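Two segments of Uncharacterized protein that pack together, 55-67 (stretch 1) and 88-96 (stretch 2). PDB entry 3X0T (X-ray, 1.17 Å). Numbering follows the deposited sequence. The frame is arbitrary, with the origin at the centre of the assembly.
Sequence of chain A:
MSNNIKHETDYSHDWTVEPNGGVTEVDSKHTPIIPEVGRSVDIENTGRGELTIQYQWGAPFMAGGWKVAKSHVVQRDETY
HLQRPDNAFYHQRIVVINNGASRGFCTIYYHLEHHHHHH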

# COMPACT_ATOMS: atom_id res chain seq x y z
N TYR A 55 -0.38 -3.11 4.85
CA TYR A 55 0.18 -1.92 5.50
C TYR A 55 1.16 -2.42 6.55
O TYR A 55 0.74 -3.15 7.43
CB TYR A 55 -0.94 -1.07 6.12
CG TYR A 55 -0.59 0.36 6.24
CD1 TYR A 55 0.40 0.80 7.16
CD2 TYR A 55 -1.15 1.32 5.39
CE1 TYR A 55 0.78 2.13 7.20
CE2 TYR A 55 -0.75 2.64 5.43
CZ TYR A 55 0.22 3.04 6.33
OH TYR A 55 0.59 4.37 6.33
N GLN A 56 2.43 -2.03 6.43
CA GLN A 56 3.48 -2.53 7.31
C GLN A 56 4.16 -1.39 8.04
O GLN A 56 4.13 -0.24 7.55
CB GLN A 56 4.51 -3.31 6.53
CG GLN A 56 3.91 -4.56 5.88
CD GLN A 56 4.95 -5.43 5.21
OE1 GLN A 56 6.14 -5.06 5.12
NE2 GLN A 56 4.52 -6.60 4.74
N TRP A 57 4.77 -1.69 9.19
CA TRP A 57 5.45 -0.68 9.98
C TRP A 57 6.74 -1.22 10.52
O TRP A 57 6.92 -2.45 10.63
CB TRP A 57 4.53 -0.11 11.09
CG TRP A 57 4.28 -1.09 12.20
CD1 TRP A 57 3.32 -2.09 12.23
CD2 TRP A 57 5.00 -1.20 13.42
NE1 TRP A 57 3.41 -2.77 13.41
CE2 TRP A 57 4.44 -2.27 14.15
CE3 TRP A 57 6.10 -0.51 13.98
CZ2 TRP A 57 4.98 -2.69 15.39
CZ3 TRP A 57 6.62 -0.94 15.19
CH2 TRP A 57 6.05 -2.00 15.89
N GLY A 58 7.62 -0.32 10.93
CA GLY A 58 8.90 -0.72 11.54
C GLY A 58 9.20 0.21 12.72
O GLY A 58 8.81 1.39 12.74
N ALA A 59 9.90 -0.38 13.68
CA ALA A 59 10.38 0.34 14.88
C ALA A 59 11.61 1.19 14.52
O ALA A 59 12.20 1.05 13.44
CB ALA A 59 10.75 -0.73 15.93
N PRO A 60 12.08 2.02 15.45
CA PRO A 60 13.34 2.73 15.23
C PRO A 60 14.41 1.74 14.85
O PRO A 60 14.53 0.58 15.40
CB PRO A 60 13.66 3.38 16.60
CG PRO A 60 12.24 3.67 17.12
CD PRO A 60 11.46 2.36 16.76
N PHE A 61 15.23 2.12 13.87
CA PHE A 61 16.37 1.32 13.40
C PHE A 61 15.87 0.05 12.71
O PHE A 61 16.71 -0.82 12.44
CB PHE A 61 17.42 0.97 14.50
CG PHE A 61 17.79 2.23 15.24
CD1 PHE A 61 18.43 3.29 14.62
CD2 PHE A 61 17.37 2.39 16.56
CE1 PHE A 61 18.76 4.49 15.29
CE2 PHE A 61 17.67 3.62 17.21
CZ PHE A 61 18.32 4.62 16.57
N MET A 62 14.58 -0.07 12.41
CA MET A 62 14.05 -1.29 11.81
C MET A 62 14.36 -2.53 12.67
O MET A 62 14.41 -3.64 12.15
CB MET A 62 14.47 -1.43 10.33
CG MET A 62 13.87 -0.41 9.48
SD MET A 62 12.05 -0.44 9.39
CE MET A 62 11.76 -2.16 8.85
N ALA A 63 14.45 -2.34 13.97
CA ALA A 63 14.76 -3.52 14.82
C ALA A 63 13.63 -4.53 14.72
O ALA A 63 12.47 -4.18 14.87
CB ALA A 63 14.80 -2.98 16.30
N GLY A 64 13.98 -5.76 14.39
CA GLY A 64 13.03 -6.84 14.18
C GLY A 64 12.29 -6.84 12.86
O GLY A 64 11.46 -7.69 12.65
N GLY A 65 12.66 -5.94 11.96
CA GLY A 65 12.15 -5.96 10.58
C GLY A 65 10.72 -5.43 10.50
O GLY A 65 10.19 -4.82 11.44
N TRP A 66 10.13 -5.62 9.35
CA TRP A 66 8.77 -5.09 9.09
C TRP A 66 7.71 -5.91 9.84
O TRP A 66 7.85 -7.14 9.94
CB TRP A 66 8.43 -5.16 7.60
CG TRP A 66 9.21 -4.15 6.79
CD1 TRP A 66 10.24 -4.42 5.90
CD2 TRP A 66 9.00 -2.74 6.75
NE1 TRP A 66 10.66 -3.23 5.34
CE2 TRP A 66 9.94 -2.19 5.86
CE3 TRP A 66 8.10 -1.89 7.43
CZ2 TRP A 66 9.98 -0.81 5.59
CZ3 TRP A 66 8.18 -0.52 7.18
CH2 TRP A 66 9.11 0.02 6.25
N LYS A 67 6.67 -5.24 10.29
CA LYS A 67 5.53 -5.89 10.94
C LYS A 67 4.27 -5.55 10.19
O LYS A 67 4.19 -4.49 9.57
CB LYS A 67 5.38 -5.39 12.40
CG LYS A 67 6.53 -5.71 13.30
CD LYS A 67 7.46 -4.44 13.43
CE LYS A 67 8.57 -4.57 14.50
NZ LYS A 67 9.55 -5.63 14.22
N ALA A 88 0.83 6.49 14.63
CA ALA A 88 1.98 7.08 13.98
C ALA A 88 3.17 6.12 14.05
O ALA A 88 3.33 5.39 15.06
CB ALA A 88 2.32 8.41 14.67
N PHE A 89 4.02 6.13 13.02
CA PHE A 89 5.13 5.22 12.92
C PHE A 89 6.40 5.93 12.63
O PHE A 89 6.42 7.02 12.01
CB PHE A 89 4.88 4.20 11.79
CG PHE A 89 3.61 3.40 11.97
CD1 PHE A 89 3.55 2.44 13.03
CD2 PHE A 89 2.51 3.55 11.14
CE1 PHE A 89 2.37 1.67 13.15
CE2 PHE A 89 1.38 2.77 11.28
CZ PHE A 89 1.31 1.84 12.27
N TYR A 90 7.54 5.31 12.94
CA TYR A 90 8.86 5.75 12.50
C TYR A 90 9.16 5.31 11.08
O TYR A 90 9.84 6.03 10.34
CB TYR A 90 9.91 5.20 13.45
CG TYR A 90 9.85 5.84 14.81
CD1 TYR A 90 10.46 7.07 15.07
CD2 TYR A 90 9.16 5.23 15.86
CE1 TYR A 90 10.39 7.70 16.30
CE2 TYR A 90 9.10 5.86 17.11
CZ TYR A 90 9.71 7.06 17.32
OH TYR A 90 9.63 7.72 18.54
N HIS A 91 8.68 4.14 10.70
CA HIS A 91 8.83 3.56 9.37
C HIS A 91 7.53 2.92 8.98
O HIS A 91 6.94 2.21 9.81
CB HIS A 91 9.97 2.54 9.29
CG HIS A 91 11.29 3.12 9.68
ND1 HIS A 91 12.04 3.90 8.82
CD2 HIS A 91 11.91 3.15 10.90
CE1 HIS A 91 13.08 4.36 9.48
NE2 HIS A 91 13.01 3.96 10.75
N GLN A 92 7.11 3.06 7.74
CA GLN A 92 5.89 2.42 7.26
C GLN A 92 5.98 2.25 5.77
O GLN A 92 6.68 3.01 5.08
CB GLN A 92 4.64 3.16 7.75
CG GLN A 92 4.54 4.62 7.21
CD GLN A 92 3.62 5.38 8.05
OE1 GLN A 92 2.38 5.08 8.09
NE2 GLN A 92 4.07 6.38 8.77
N ARG A 93 5.22 1.28 5.26
CA ARG A 93 5.17 1.08 3.82
C ARG A 93 3.89 0.34 3.48
O ARG A 93 3.27 -0.29 4.36
CB ARG A 93 6.39 0.30 3.31
CG ARG A 93 6.51 -1.15 3.76
CD ARG A 93 7.62 -1.85 3.08
NE ARG A 93 7.69 -3.24 3.51
CZ ARG A 93 8.44 -4.17 2.90
NH1 ARG A 93 9.24 -3.82 1.92
NH2 ARG A 93 8.28 -5.43 3.27
N ILE A 94 3.53 0.36 2.22
CA ILE A 94 2.46 -0.44 1.68
C ILE A 94 3.09 -1.34 0.64
O ILE A 94 3.81 -0.84 -0.26
CB ILE A 94 1.31 0.42 1.08
CG1 ILE A 94 0.70 1.31 2.15
CG2 ILE A 94 0.29 -0.47 0.44
CD1 ILE A 94 -0.30 2.30 1.65
N VAL A 95 2.82 -2.63 0.72
CA VAL A 95 3.31 -3.58 -0.27
C VAL A 95 2.12 -4.31 -0.90
O VAL A 95 1.09 -4.49 -0.27
CB VAL A 95 4.31 -4.61 0.33
CG1 VAL A 95 5.59 -3.94 0.75
CG2 VAL A 95 3.71 -5.43 1.43
N VAL A 96 2.34 -4.75 -2.12
CA VAL A 96 1.42 -5.65 -2.79
C VAL A 96 2.19 -6.95 -3.03
O VAL A 96 3.34 -6.92 -3.49
CB VAL A 96 0.89 -5.04 -4.14
CG1 VAL A 96 -0.12 -5.99 -4.76
CG2 VAL A 96 0.25 -3.69 -3.88
O HOH W 1 7.07 2.86 14.22
O HOH W 2 14.90 4.75 12.76

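Two antiparallel strands, 55-58 and 91-96, pair side by side in this contact. Their N-to-C directions differ by 160°, and the pairs run Tyr-55 with Ile-94, Gln-56 with Arg-93, Trp-57 with Gln-92 and Gly-58 with His-91. The side chains of Tyr-55, Trp-57, Gln-92 and Ile-94 lie on one face of the sheet. Those of Gln-56, His-91 and Arg-93 lie on the other. Together the stretches bury 811 Å².

Stretch 2 begins with Ala-88, which makes no contact. Phe-89 follows and points toward stretch 1. Its ring receives Trp-57 CB over one face, 3.6 Å from the ring centroid, a CH-pi contact. The five-membered ring of Trp-57 is nearly parallel to the Phe-89 ring but slid aside, so the two barely overlap. Phe-89 also touches Tyr-55, with CE2 of Phe-89 4.2 Å from CE1 of Tyr-55.

Tyr-90 also points toward stretch 1. Pro-60 CG sits over its ring, 3.9 Å from the centroid. Proline C-H groups are slightly polarised and suit an aromatic face. Water 1 links the backbones here. It accepts from Tyr-90 N at 2.8 Å and donates to Gly-58 O at 2.7 Å.

His-91 opens the strand. Gly-58 N donates to His-91 O at 2.8 Å. The return bond, from His-91 N to Gly-58 O, is weak at 3.4 Å. The imidazole packs against the loop after the first strand. Met-62 CG lies over one face of the ring, and Ala-59 O lies at its edge, 3.3 Å from His-91 CD2. Water 2 joins His-91 NE2 to Phe-61 N, 2.9 Å from each. Gly-58 has no side chain, and a CB there would clash with Met-62 SD.

Gln-92 is in a non-hydrogen-bonded pair with Trp-57. The backbones come close here, and Gln-92 CA makes a CA-H...O contact with Gln-56 O at 3.2 Å. The side chain finds its partner further along the same face: Tyr-55 OH donates to Gln-92 OE1 at a short 2.6 Å. This bond satisfies polar groups that are buried.

Arg-93 takes part in four of the hydrogen bonds between the stretches. Its backbone pairs with Gln-56 in both directions, Gln-56 N to Arg-93 O at 2.8 Å and Arg-93 N to Gln-56 O at 3.0 Å. Its side chain binds the same residue. Both NE and NH2 of Arg-93 donate to Gln-56 OE1, each at 2.9 Å, and the acceptor lies near the guanidinium plane. That leaves the flat faces free to stack. One lies on Trp-66, with planes at 6° and centres 3.6 Å apart, a cation-pi arrangement. Arg-93 CG adds a CH-pi contact to the six-membered ring of Trp-66.

Ile-94 packs against the Tyr-55 ring, CG1 of Ile-94 lying 3.7 Å from CD2 of Tyr-55. Val-95 meets Gln-56, its CG2 3.6 Å from Gln-56 NE2. Val-96 lies beyond reach of stretch 1.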